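Side-chain contacts in urocanate hydratase (Paenibacillus sp. Soil724D2, PDB 7NED), which probably adds water to thiourocanate during bacterial ergothioneine breakdown, as an NAD+-binding lyase of the urocanase family: residues Q137-I142 and P173-L178; Q144-L149 and I309-G314; D249-Q254 and E298-L303; E302-G307 and F330-F335. All coordinates share one frame; numbering follows the deposited sequence.

Interaction 1: residues Q137-I142 and P173-L178; sequences QGTYEI and PLAGTL
The Tyr140 ring turns an edge, not a face, toward Ala175 and Leu178. Ala175 O lies in the ring plane at that edge, 3.8 Å from CD2. Leu178 O is also near the plane, 3.7 Å from CE2. The Leu178 side chain crosses the tyrosine at about a right angle, with its CB 3.9 Å from CD2 of Tyr140. The ring of Trp383, on helix 378-390, also meets the Tyr140 ring, with the planes tilted by about 45°. One water closes the gap at the phenol end. It donates to Tyr140 OH at 2.8 Å and to Leu178 O at 2.8 Å. Asn382 OD1 is a further hydrogen-bond partner of that hydroxyl, so the phenol oxygen has two hydrogen-bond partners, the water and Asn382. Tyr140 CG stands anti to its backbone N (chi1 169°), and this carries the ring along the neighbouring helix.

Ala175 fills the middle of the contact. Its CB is 3.7 Å from Thr139 CG2 and 3.7 Å from Tyr140 N, so a methyl group rests directly on backbone. Thr139 OG1 is bonded within its own helix, to Val135 O. The helix axes come within 8.6 Å and cross at -43°. Helix 172-178 belongs to the beta-alpha-beta crossover between strands 159-163 and 182-187. The contact packs it against helix 133-150 in the Rossmann-like, NAD-binding domain.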
# COMPACT_ATOMS: atom_id res chain seq x y z
N GLN A 137 4.09 -15.69 -23.13
CA GLN A 137 2.91 -15.36 -23.93
C GLN A 137 2.72 -13.86 -24.05
O GLN A 137 2.27 -13.38 -25.10
CB GLN A 137 1.61 -15.96 -23.36
CG GLN A 137 0.47 -15.66 -24.36
CD GLN A 137 -0.88 -16.32 -24.04
OE1 GLN A 137 -1.05 -16.99 -23.03
NE2 GLN A 137 -1.86 -16.09 -24.91
N GLY A 138 3.00 -13.12 -22.99
CA GLY A 138 2.96 -11.66 -23.07
C GLY A 138 3.84 -11.13 -24.18
O GLY A 138 3.43 -10.32 -25.00
N THR A 139 5.07 -11.60 -24.23
CA THR A 139 6.00 -11.13 -25.26
C THR A 139 5.52 -11.53 -26.65
O THR A 139 5.58 -10.75 -27.61
CB THR A 139 7.39 -11.70 -24.97
OG1 THR A 139 7.74 -11.36 -23.61
CG2 THR A 139 8.43 -11.13 -25.93
N TYR A 140 5.05 -12.76 -26.78
CA TYR A 140 4.50 -13.20 -28.05
C TYR A 140 3.31 -12.33 -28.46
O TYR A 140 3.19 -11.92 -29.63
CB TYR A 140 4.17 -14.69 -27.92
CG TYR A 140 3.35 -15.27 -29.04
CD1 TYR A 140 1.98 -15.40 -28.93
CD2 TYR A 140 3.96 -15.69 -30.23
CE1 TYR A 140 1.22 -15.94 -29.97
CE2 TYR A 140 3.22 -16.22 -31.26
CZ TYR A 140 1.86 -16.36 -31.13
OH TYR A 140 1.11 -16.89 -32.14
N GLU A 141 2.43 -11.99 -27.51
CA GLU A 141 1.31 -11.10 -27.81
C GLU A 141 1.78 -9.70 -28.17
O GLU A 141 1.14 -9.02 -28.99
CB GLU A 141 0.33 -11.03 -26.62
CG GLU A 141 -0.52 -12.30 -26.33
CD GLU A 141 -1.23 -12.89 -27.56
OE1 GLU A 141 -1.27 -14.16 -27.68
OE2 GLU A 141 -1.73 -12.09 -28.39
N ILE A 142 2.87 -9.23 -27.58
CA ILE A 142 3.46 -7.96 -28.03
C ILE A 142 3.88 -8.07 -29.49
O ILE A 142 3.57 -7.20 -30.32
CB ILE A 142 4.65 -7.54 -27.15
CG1 ILE A 142 4.20 -7.20 -25.74
CG2 ILE A 142 5.38 -6.35 -27.80
CD1 ILE A 142 5.36 -7.12 -24.73
N PRO A 173 13.63 -15.12 -27.37
CA PRO A 173 13.91 -15.84 -28.63
C PRO A 173 12.79 -16.79 -29.01
O PRO A 173 12.46 -16.91 -30.20
CB PRO A 173 15.23 -16.59 -28.34
CG PRO A 173 15.39 -16.54 -26.86
CD PRO A 173 14.71 -15.29 -26.39
N LEU A 174 12.18 -17.46 -28.03
CA LEU A 174 11.09 -18.36 -28.35
C LEU A 174 9.82 -17.60 -28.71
O LEU A 174 9.10 -17.98 -29.64
CB LEU A 174 10.84 -19.32 -27.21
CG LEU A 174 9.98 -20.52 -27.50
CD1 LEU A 174 10.46 -21.33 -28.78
CD2 LEU A 174 10.02 -21.40 -26.27
N ALA A 175 9.53 -16.51 -28.01
CA ALA A 175 8.43 -15.67 -28.45
C ALA A 175 8.67 -15.21 -29.88
O ALA A 175 7.75 -15.24 -30.70
CB ALA A 175 8.27 -14.46 -27.52
N GLY A 176 9.90 -14.81 -30.19
CA GLY A 176 10.20 -14.36 -31.54
C GLY A 176 9.96 -15.45 -32.58
O GLY A 176 9.24 -15.24 -33.55
N THR A 177 10.52 -16.64 -32.37
CA THR A 177 10.36 -17.65 -33.42
C THR A 177 8.95 -18.23 -33.47
O THR A 177 8.47 -18.60 -34.55
CB THR A 177 11.39 -18.77 -33.27
OG1 THR A 177 11.25 -19.42 -32.01
CG2 THR A 177 12.81 -18.22 -33.45
N LEU A 178 8.25 -18.32 -32.33
CA LEU A 178 6.84 -18.71 -32.39
C LEU A 178 6.03 -17.76 -33.26
O LEU A 178 5.04 -18.19 -33.88
CB LEU A 178 6.25 -18.75 -30.96
CG LEU A 178 6.72 -19.95 -30.14
CD1 LEU A 178 6.32 -19.80 -28.72
CD2 LEU A 178 6.18 -21.29 -30.68
O HOH W 1 2.39 -17.70 -34.49

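Interaction 2: residues Q144-L149 and I309-G314; sequences QSIARL and IVFDNG. With NAD (nicotinamide-adenine-dinucleotide), chain C.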
# COMPACT_ATOMS: atom_id res chain seq x y z
N GLN A 144 2.91 -10.16 -31.75
CA GLN A 144 1.76 -10.33 -32.65
C GLN A 144 0.98 -9.04 -32.83
O GLN A 144 0.48 -8.76 -33.93
CB GLN A 144 0.83 -11.45 -32.18
CG GLN A 144 1.45 -12.87 -32.34
CD GLN A 144 1.74 -13.26 -33.79
OE1 GLN A 144 2.58 -12.65 -34.46
NE2 GLN A 144 1.08 -14.31 -34.27
N SER A 145 0.83 -8.25 -31.75
CA SER A 145 0.19 -6.94 -31.86
C SER A 145 0.95 -6.04 -32.83
O SER A 145 0.36 -5.39 -33.70
CB SER A 145 0.08 -6.31 -30.47
OG SER A 145 -0.45 -5.00 -30.58
N ILE A 146 2.27 -6.01 -32.71
CA ILE A 146 3.10 -5.26 -33.66
C ILE A 146 2.87 -5.77 -35.08
O ILE A 146 2.75 -4.97 -36.02
CB ILE A 146 4.58 -5.35 -33.24
CG1 ILE A 146 4.81 -4.59 -31.93
CG2 ILE A 146 5.50 -4.88 -34.38
CD1 ILE A 146 6.25 -4.78 -31.37
N ALA A 147 2.82 -7.09 -35.26
CA ALA A 147 2.59 -7.65 -36.58
C ALA A 147 1.28 -7.15 -37.16
O ALA A 147 1.21 -6.74 -38.33
CB ALA A 147 2.57 -9.18 -36.52
N ARG A 148 0.21 -7.21 -36.36
CA ARG A 148 -1.08 -6.72 -36.85
C ARG A 148 -1.01 -5.24 -37.18
O ARG A 148 -1.64 -4.79 -38.14
CB ARG A 148 -2.18 -6.98 -35.83
CG ARG A 148 -2.50 -8.44 -35.67
CD ARG A 148 -3.77 -8.63 -34.86
NE ARG A 148 -3.68 -8.01 -33.55
CZ ARG A 148 -3.11 -8.58 -32.50
NH1 ARG A 148 -2.54 -9.77 -32.63
NH2 ARG A 148 -3.06 -7.95 -31.32
N LEU A 149 -0.30 -4.45 -36.37
CA LEU A 149 -0.36 -3.01 -36.54
C LEU A 149 0.48 -2.53 -37.70
O LEU A 149 0.12 -1.54 -38.35
CB LEU A 149 0.08 -2.30 -35.26
CG LEU A 149 -0.84 -2.38 -34.05
CD1 LEU A 149 -0.06 -1.92 -32.82
CD2 LEU A 149 -2.10 -1.52 -34.23
N ILE A 309 10.16 -0.33 -35.50
CA ILE A 309 9.18 -0.27 -34.43
C ILE A 309 9.96 -0.51 -33.14
O ILE A 309 10.43 -1.62 -32.88
CB ILE A 309 8.06 -1.31 -34.61
CG1 ILE A 309 7.35 -1.15 -35.96
CG2 ILE A 309 7.04 -1.20 -33.47
CD1 ILE A 309 6.85 0.25 -36.22
N VAL A 310 10.07 0.51 -32.30
CA VAL A 310 10.94 0.47 -31.13
C VAL A 310 10.08 0.59 -29.87
O VAL A 310 9.14 1.40 -29.83
CB VAL A 310 11.99 1.60 -31.22
CG1 VAL A 310 12.93 1.64 -29.99
CG2 VAL A 310 12.76 1.50 -32.57
N PHE A 311 10.38 -0.22 -28.86
CA PHE A 311 9.57 -0.11 -27.65
C PHE A 311 10.35 -0.57 -26.44
O PHE A 311 11.32 -1.32 -26.53
CB PHE A 311 8.23 -0.88 -27.78
CG PHE A 311 8.40 -2.37 -27.80
CD1 PHE A 311 8.29 -3.11 -26.63
CD2 PHE A 311 8.71 -3.02 -28.98
CE1 PHE A 311 8.45 -4.50 -26.63
CE2 PHE A 311 8.87 -4.42 -29.02
CZ PHE A 311 8.74 -5.16 -27.83
N ASP A 312 9.91 -0.05 -25.29
CA ASP A 312 10.41 -0.42 -23.97
C ASP A 312 9.65 -1.66 -23.49
O ASP A 312 8.41 -1.69 -23.52
CB ASP A 312 10.20 0.79 -23.04
CG ASP A 312 10.68 0.57 -21.62
OD1 ASP A 312 10.66 -0.58 -21.13
OD2 ASP A 312 11.02 1.59 -20.97
N ASN A 313 10.40 -2.69 -23.09
CA ASN A 313 9.80 -3.97 -22.74
C ASN A 313 9.61 -4.11 -21.23
O ASN A 313 9.59 -5.23 -20.69
CB ASN A 313 10.64 -5.12 -23.31
CG ASN A 313 9.83 -6.36 -23.61
OD1 ASN A 313 8.61 -6.41 -23.40
ND2 ASN A 313 10.51 -7.39 -24.11
N GLY A 314 9.47 -2.98 -20.55
CA GLY A 314 9.09 -2.94 -19.16
C GLY A 314 10.27 -3.07 -18.24
O GLY A 314 10.18 -3.79 -17.26
PA NAD C . 17.89 -11.00 -15.30
O1A NAD C . 18.78 -10.03 -14.52
O2A NAD C . 17.71 -12.43 -15.01
O5B NAD C . 18.67 -11.05 -16.80
C5B NAD C . 19.10 -9.83 -17.25
C4B NAD C . 20.05 -10.21 -18.48
O4B NAD C . 20.64 -9.08 -19.08
C3B NAD C . 21.19 -11.05 -17.82
O3B NAD C . 21.36 -12.22 -18.50
C2B NAD C . 22.43 -10.12 -17.97
O2B NAD C . 23.59 -10.80 -18.27
C1B NAD C . 22.04 -9.39 -19.26
N9A NAD C . 22.66 -8.08 -19.43
C8A NAD C . 22.95 -7.10 -18.49
N7A NAD C . 23.52 -6.04 -19.01
C5A NAD C . 23.61 -6.32 -20.37
C6A NAD C . 24.13 -5.59 -21.46
N6A NAD C . 24.66 -4.36 -21.30
N1A NAD C . 24.08 -6.13 -22.71
C2A NAD C . 23.57 -7.38 -22.81
N3A NAD C . 23.04 -8.18 -21.87
C4A NAD C . 23.08 -7.61 -20.64
O3 NAD C . 16.64 -10.07 -15.50
PN NAD C . 15.27 -10.69 -16.03
O1N NAD C . 14.36 -11.46 -15.10
O2N NAD C . 15.50 -11.16 -17.45
O5D NAD C . 14.29 -9.30 -16.31
C5D NAD C . 14.89 -8.35 -17.20
C4D NAD C . 14.03 -7.12 -17.24
O4D NAD C . 12.67 -7.45 -17.45
C3D NAD C . 14.10 -6.58 -15.72
O3D NAD C . 14.23 -5.16 -15.69
C2D NAD C . 12.70 -6.97 -15.12
O2D NAD C . 12.15 -6.08 -14.24
C1D NAD C . 12.00 -6.68 -16.49
N1N NAD C . 10.56 -6.93 -16.59
C2N NAD C . 9.84 -6.01 -15.85
C3N NAD C . 8.45 -6.02 -15.86
C7N NAD C . 7.76 -4.99 -14.96
O7N NAD C . 6.63 -4.55 -15.15
N7N NAD C . 8.43 -4.60 -13.81
C4N NAD C . 7.83 -6.98 -16.67
C5N NAD C . 8.60 -7.88 -17.41
C6N NAD C . 10.00 -7.83 -17.38
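A single helix side chain, Ile146, makes the whole contact, reaching Ile309 with one branch and Phe311 with the other. Its CG2 meets CG2 of Ile309 at 4.1 Å, the two side chains running past each other in opposite directions. Its CD1 comes to 3.5 Å from Phe311 CE2. That approach is oblique to the ring, neither over the face nor at the edge. Ile309 and Phe311 are two residues apart on strand 309-312, so both point to the same helix. Asn313 OD1 lies at the ring edge, in the plane, and Ile250 and Phe335 also touch the ring.

Beyond Phe311 the chain turns. Asp312 OD1 accepts from Gly314 N at 2.7 Å and forms an Asx turn. The same oxygen accepts from Asn315 N, while OD2 is in a salt bridge with Arg318. The carboxylate is thus held at both oxygens. The turn brings Gly314 beside the nicotinamide ring of NAD, where its O has a weak bond from Tyr485 OH. A helix packed on one face of a parallel sheet, with the loop after one strand lining the dinucleotide pocket, is characteristic of a Rossmann-like fold.

Interaction 3: residues D249-Q254 and E298-L303; sequences DIVTDQ and EAMLEL. With NAD (nicotinamide-adenine-dinucleotide), chain C.
Val251 meets helix 282-305 with both methyls. CG2 lies 3.9 Å from Leu303 CD1, and the two side chains cross at about a right angle. CG1 lies 4.2 Å from Met300 CG. The split follows from the valine torsion, which sets CG1 anti to the backbone N (chi1 178°) and CG2 beside it. Met300 runs on past the valine and bends at its last torsion (chi3 57°). This brings CE to 4.2 Å from Thr252 CA, over the backbone.

Met300 and Leu303 are one helical turn apart, so they present one face of the helix to the strand. Strand 250-251 and strand 309-312 are parallel neighbours, and helix 282-305 lies in the beta-alpha-beta crossover between them. From helix 234-243, Tyr238 packs on Met300, and Val242 on Leu303. Val310 touches both Val251 and Met300 from the adjoining strand.

Farther along, where the chain leaves the strand, Thr252 OG1 is hydrogen-bonded to Phe311 O, and Tyr238 OH to Thr252 O. Gln254 then reaches NAD with a chain extended beyond CG: its CG is 3.5 Å from O4D of the ribose, and its NE2 is 3.4 Å from C6N of the nicotinamide.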
# COMPACT_ATOMS: atom_id res chain seq x y z
N ASP A 249 13.49 -4.45 -38.06
CA ASP A 249 12.09 -4.06 -38.16
C ASP A 249 11.51 -3.74 -36.81
O ASP A 249 10.59 -2.91 -36.69
CB ASP A 249 11.29 -5.17 -38.83
CG ASP A 249 11.82 -5.48 -40.23
OD1 ASP A 249 11.73 -4.54 -41.06
OD2 ASP A 249 12.35 -6.59 -40.48
N ILE A 250 12.04 -4.38 -35.77
CA ILE A 250 11.56 -4.20 -34.40
C ILE A 250 12.75 -4.17 -33.48
O ILE A 250 13.70 -4.93 -33.65
CB ILE A 250 10.62 -5.34 -33.98
CG1 ILE A 250 9.40 -5.38 -34.90
CG2 ILE A 250 10.20 -5.13 -32.54
CD1 ILE A 250 8.59 -6.65 -34.74
N VAL A 251 12.73 -3.27 -32.50
CA VAL A 251 13.84 -3.16 -31.58
C VAL A 251 13.29 -2.99 -30.17
O VAL A 251 12.45 -2.12 -29.95
CB VAL A 251 14.75 -1.98 -31.92
CG1 VAL A 251 15.90 -1.88 -30.88
CG2 VAL A 251 15.28 -2.11 -33.40
N THR A 252 13.77 -3.81 -29.24
CA THR A 252 13.47 -3.59 -27.82
C THR A 252 14.70 -4.00 -27.02
O THR A 252 15.81 -4.12 -27.56
CB THR A 252 12.18 -4.31 -27.40
OG1 THR A 252 11.87 -3.97 -26.04
CG2 THR A 252 12.27 -5.82 -27.51
N ASP A 253 14.52 -4.16 -25.70
CA ASP A 253 15.61 -4.51 -24.81
C ASP A 253 14.97 -5.16 -23.60
O ASP A 253 13.89 -4.75 -23.18
CB ASP A 253 16.40 -3.26 -24.40
CG ASP A 253 17.48 -3.57 -23.36
OD1 ASP A 253 17.16 -3.72 -22.16
OD2 ASP A 253 18.66 -3.71 -23.76
N GLN A 254 15.59 -6.20 -23.08
CA GLN A 254 15.10 -6.70 -21.82
C GLN A 254 16.27 -7.12 -20.95
O GLN A 254 16.24 -8.14 -20.26
CB GLN A 254 14.09 -7.81 -22.03
CG GLN A 254 13.03 -7.76 -20.93
CD GLN A 254 11.94 -8.75 -21.15
OE1 GLN A 254 12.09 -9.70 -21.93
NE2 GLN A 254 10.77 -8.46 -20.58
N GLU A 298 20.00 5.86 -27.18
CA GLU A 298 20.26 6.73 -28.32
C GLU A 298 20.23 5.94 -29.62
O GLU A 298 19.64 6.35 -30.62
CB GLU A 298 21.61 7.42 -28.17
CG GLU A 298 21.56 8.65 -27.29
CD GLU A 298 20.74 9.75 -27.93
OE1 GLU A 298 21.16 10.29 -28.99
OE2 GLU A 298 19.72 10.14 -27.32
N ALA A 299 20.89 4.78 -29.62
CA ALA A 299 20.83 3.91 -30.78
C ALA A 299 19.40 3.48 -31.09
O ALA A 299 18.97 3.50 -32.25
CB ALA A 299 21.75 2.70 -30.56
N MET A 300 18.64 3.09 -30.06
CA MET A 300 17.23 2.77 -30.25
C MET A 300 16.48 3.93 -30.87
O MET A 300 15.64 3.75 -31.76
CB MET A 300 16.61 2.35 -28.91
CG MET A 300 17.31 1.12 -28.35
SD MET A 300 16.63 0.58 -26.75
CE MET A 300 14.90 0.31 -27.11
N LEU A 301 16.75 5.13 -30.41
CA LEU A 301 16.07 6.30 -30.93
C LEU A 301 16.44 6.51 -32.41
O LEU A 301 15.62 6.80 -33.20
CB LEU A 301 16.39 7.52 -30.08
CG LEU A 301 15.64 7.70 -28.76
CD1 LEU A 301 16.32 8.73 -27.91
CD2 LEU A 301 14.19 8.04 -28.97
N GLU A 302 17.67 6.26 -32.77
CA GLU A 302 18.06 6.41 -34.15
C GLU A 302 17.38 5.35 -35.00
O GLU A 302 16.89 5.63 -36.06
CB GLU A 302 19.55 6.38 -34.28
CG GLU A 302 20.03 6.64 -35.68
CD GLU A 302 19.75 8.04 -36.23
OE1 GLU A 302 19.51 8.12 -37.46
OE2 GLU A 302 19.84 9.03 -35.47
N LEU A 303 17.33 4.12 -34.49
CA LEU A 303 16.69 3.05 -35.21
C LEU A 303 15.22 3.38 -35.43
O LEU A 303 14.67 3.12 -36.46
CB LEU A 303 16.91 1.69 -34.56
CG LEU A 303 18.35 1.17 -34.52
CD1 LEU A 303 18.54 -0.03 -33.63
CD2 LEU A 303 18.97 0.98 -35.89
PA NAD C . 17.89 -11.00 -15.30
O1A NAD C . 18.78 -10.03 -14.52
O2A NAD C . 17.71 -12.43 -15.01
O5B NAD C . 18.67 -11.05 -16.80
C5B NAD C . 19.10 -9.83 -17.25
C4B NAD C . 20.05 -10.21 -18.48
O4B NAD C . 20.64 -9.08 -19.08
C3B NAD C . 21.19 -11.05 -17.82
O3B NAD C . 21.36 -12.22 -18.50
C2B NAD C . 22.43 -10.12 -17.97
O2B NAD C . 23.59 -10.80 -18.27
C1B NAD C . 22.04 -9.39 -19.26
N9A NAD C . 22.66 -8.08 -19.43
C8A NAD C . 22.95 -7.10 -18.49
N7A NAD C . 23.52 -6.04 -19.01
C5A NAD C . 23.61 -6.32 -20.37
C6A NAD C . 24.13 -5.59 -21.46
N6A NAD C . 24.66 -4.36 -21.30
N1A NAD C . 24.08 -6.13 -22.71
C2A NAD C . 23.57 -7.38 -22.81
N3A NAD C . 23.04 -8.18 -21.87
C4A NAD C . 23.08 -7.61 -20.64
O3 NAD C . 16.64 -10.07 -15.50
PN NAD C . 15.27 -10.69 -16.03
O1N NAD C . 14.36 -11.46 -15.10
O2N NAD C . 15.50 -11.16 -17.45
O5D NAD C . 14.29 -9.30 -16.31
C5D NAD C . 14.89 -8.35 -17.20
C4D NAD C . 14.03 -7.12 -17.24
O4D NAD C . 12.67 -7.45 -17.45
C3D NAD C . 14.10 -6.58 -15.72
O3D NAD C . 14.23 -5.16 -15.69
C2D NAD C . 12.70 -6.97 -15.12
O2D NAD C . 12.15 -6.08 -14.24
C1D NAD C . 12.00 -6.68 -16.49
N1N NAD C . 10.56 -6.93 -16.59
C2N NAD C . 9.84 -6.01 -15.85
C3N NAD C . 8.45 -6.02 -15.86
C7N NAD C . 7.76 -4.99 -14.96
O7N NAD C . 6.63 -4.55 -15.15
N7N NAD C . 8.43 -4.60 -13.81
C4N NAD C . 7.83 -6.98 -16.67
C5N NAD C . 8.60 -7.88 -17.41
C6N NAD C . 10.00 -7.83 -17.38

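Interaction 4: residues E302-G307 and F330-F335; sequences ELKKRG and FDIDIF
Lys304 sends its chain out nearly straight toward Asp331 and Ile332, with CG anti to the backbone N (chi1 170°), and turns only at the last bond (chi4 58°). The straight part lays CD 4.4 Å from Ile332 CG1. Its CE comes 3.5 Å from Asp331 O. The final turn points the amine toward Asp333, but no direct bond forms, since Lys304 NZ stays 4.6 Å from Asp333 OD1. A water fills the step. It accepts from Lys304 NZ at 3.0 Å and from Asp333 N at 3.0 Å, and donates to Asp333 OD1 at 2.7 Å. The water thus ties an amine, a backbone N-H and a carboxylate together. The opposite charges probably steady it. Ile332 also packs on Val310 and on Met300 and Leu301.

On the other side of the helix end, Glu302 OE1 and Arg306 NE form a salt bridge at 3.0 Å, with a weak, bent hydrogen bond. Glu302 CG lies against one face of the Arg306 guanidinium, toward the rim of the group, and NH1 is bonded to Val242 O. The helix closes in a Schellman motif. Gly307 N bonds to Lys304 O, Ala308 N to Leu303 O, and Gly307 takes a positive phi (109°). The contact joins this helix end to the short, weakly bonded strand 333-334, at one end of the parallel Rossmann-like sheet within this chain.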
# COMPACT_ATOMS: atom_id res chain seq x y z
N GLU A 302 17.67 6.26 -32.77
CA GLU A 302 18.06 6.41 -34.15
C GLU A 302 17.38 5.35 -35.00
O GLU A 302 16.89 5.63 -36.06
CB GLU A 302 19.55 6.38 -34.28
CG GLU A 302 20.03 6.64 -35.68
CD GLU A 302 19.75 8.04 -36.23
OE1 GLU A 302 19.51 8.12 -37.46
OE2 GLU A 302 19.84 9.03 -35.47
N LEU A 303 17.33 4.12 -34.49
CA LEU A 303 16.69 3.05 -35.21
C LEU A 303 15.22 3.38 -35.43
O LEU A 303 14.67 3.12 -36.46
CB LEU A 303 16.91 1.69 -34.56
CG LEU A 303 18.35 1.17 -34.52
CD1 LEU A 303 18.54 -0.03 -33.63
CD2 LEU A 303 18.97 0.98 -35.89
N LYS A 304 14.62 3.97 -34.43
CA LYS A 304 13.22 4.38 -34.53
C LYS A 304 13.02 5.38 -35.66
O LYS A 304 12.04 5.30 -36.41
CB LYS A 304 12.75 4.98 -33.22
CG LYS A 304 11.38 5.65 -33.30
CD LYS A 304 10.91 6.12 -31.89
CE LYS A 304 9.56 6.82 -31.94
NZ LYS A 304 8.56 5.89 -32.52
N LYS A 305 13.94 6.33 -35.80
CA LYS A 305 13.85 7.33 -36.85
C LYS A 305 14.11 6.74 -38.23
O LYS A 305 13.60 7.28 -39.23
CB LYS A 305 14.76 8.48 -36.52
N ARG A 306 14.84 5.66 -38.30
CA ARG A 306 15.03 4.98 -39.58
C ARG A 306 13.92 3.98 -39.89
O ARG A 306 14.00 3.26 -40.89
CB ARG A 306 16.40 4.31 -39.62
CG ARG A 306 17.51 5.27 -39.23
CD ARG A 306 18.87 4.61 -39.23
NE ARG A 306 19.92 5.63 -39.15
CZ ARG A 306 21.22 5.37 -39.10
NH1 ARG A 306 21.68 4.12 -39.13
NH2 ARG A 306 22.06 6.39 -39.03
N GLY A 307 12.87 3.94 -39.06
CA GLY A 307 11.68 3.17 -39.37
C GLY A 307 11.44 1.93 -38.53
O GLY A 307 10.42 1.27 -38.73
N PHE A 330 11.49 9.24 -23.82
CA PHE A 330 10.11 8.78 -23.77
C PHE A 330 9.36 9.00 -25.09
O PHE A 330 8.15 8.77 -25.15
CB PHE A 330 9.39 9.42 -22.59
CG PHE A 330 9.83 8.83 -21.31
CD1 PHE A 330 9.17 7.73 -20.79
CD2 PHE A 330 10.94 9.33 -20.67
CE1 PHE A 330 9.61 7.15 -19.61
CE2 PHE A 330 11.39 8.76 -19.47
CZ PHE A 330 10.71 7.66 -18.94
N ASP A 331 10.09 9.37 -26.15
CA ASP A 331 9.55 9.20 -27.50
C ASP A 331 9.34 7.73 -27.84
O ASP A 331 8.51 7.39 -28.69
CB ASP A 331 10.50 9.84 -28.53
CG ASP A 331 10.48 11.38 -28.50
OD1 ASP A 331 9.67 11.99 -27.78
OD2 ASP A 331 11.34 11.96 -29.19
N ILE A 332 10.10 6.84 -27.20
CA ILE A 332 9.97 5.41 -27.43
C ILE A 332 8.73 4.91 -26.70
O ILE A 332 8.51 5.24 -25.54
CB ILE A 332 11.24 4.69 -26.94
CG1 ILE A 332 12.39 4.97 -27.90
CG2 ILE A 332 11.02 3.20 -26.93
CD1 ILE A 332 13.72 4.51 -27.36
N ASP A 333 7.93 4.10 -27.40
CA ASP A 333 6.70 3.55 -26.85
C ASP A 333 6.98 2.60 -25.71
O ASP A 333 8.06 2.04 -25.60
CB ASP A 333 5.92 2.78 -27.91
CG ASP A 333 5.15 3.68 -28.84
OD1 ASP A 333 5.41 3.68 -30.07
OD2 ASP A 333 4.30 4.41 -28.30
N ILE A 334 5.97 2.42 -24.86
CA ILE A 334 5.98 1.38 -23.83
C ILE A 334 5.02 0.29 -24.28
O ILE A 334 3.96 0.57 -24.86
CB ILE A 334 5.58 1.95 -22.44
CG1 ILE A 334 5.60 0.86 -21.36
CG2 ILE A 334 4.20 2.62 -22.49
CD1 ILE A 334 7.02 0.28 -21.05
N PHE A 335 5.37 -0.96 -23.99
CA PHE A 335 4.58 -2.05 -24.55
C PHE A 335 3.15 -2.10 -24.03
O PHE A 335 2.27 -2.69 -24.67
CB PHE A 335 5.26 -3.38 -24.28
CG PHE A 335 5.09 -3.87 -22.87
CD1 PHE A 335 5.97 -3.48 -21.87
CD2 PHE A 335 4.10 -4.78 -22.56
CE1 PHE A 335 5.82 -3.94 -20.58
CE2 PHE A 335 3.99 -5.27 -21.26
CZ PHE A 335 4.83 -4.85 -20.29
O HOH W 2 8.06 3.93 -30.35

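Helix 133-150 comes first in the chain and serves two contacts. Interaction 1 closes a short loop to helix 172-178, spanning strand 159-163. Interaction 2 starts inside that loop, on the same helix, and ends beyond it at strand 309-312, so the two cross. Ile142 of interaction 1 packs on Phe311 of interaction 2. Interaction 3, from strand 250-251 to helix 282-305, falls wholly within the long loop of interaction 2. Interaction 4 begins where interaction 3 ends, sharing Glu302 and Leu303, and crosses interaction 2 on its way to strand 333-334. Strands 250-251, 309-312 and 333-334 are successive neighbours, so interactions 2, 3 and 4 tie helices 133-150 and 282-305 to one end of the parallel sheet.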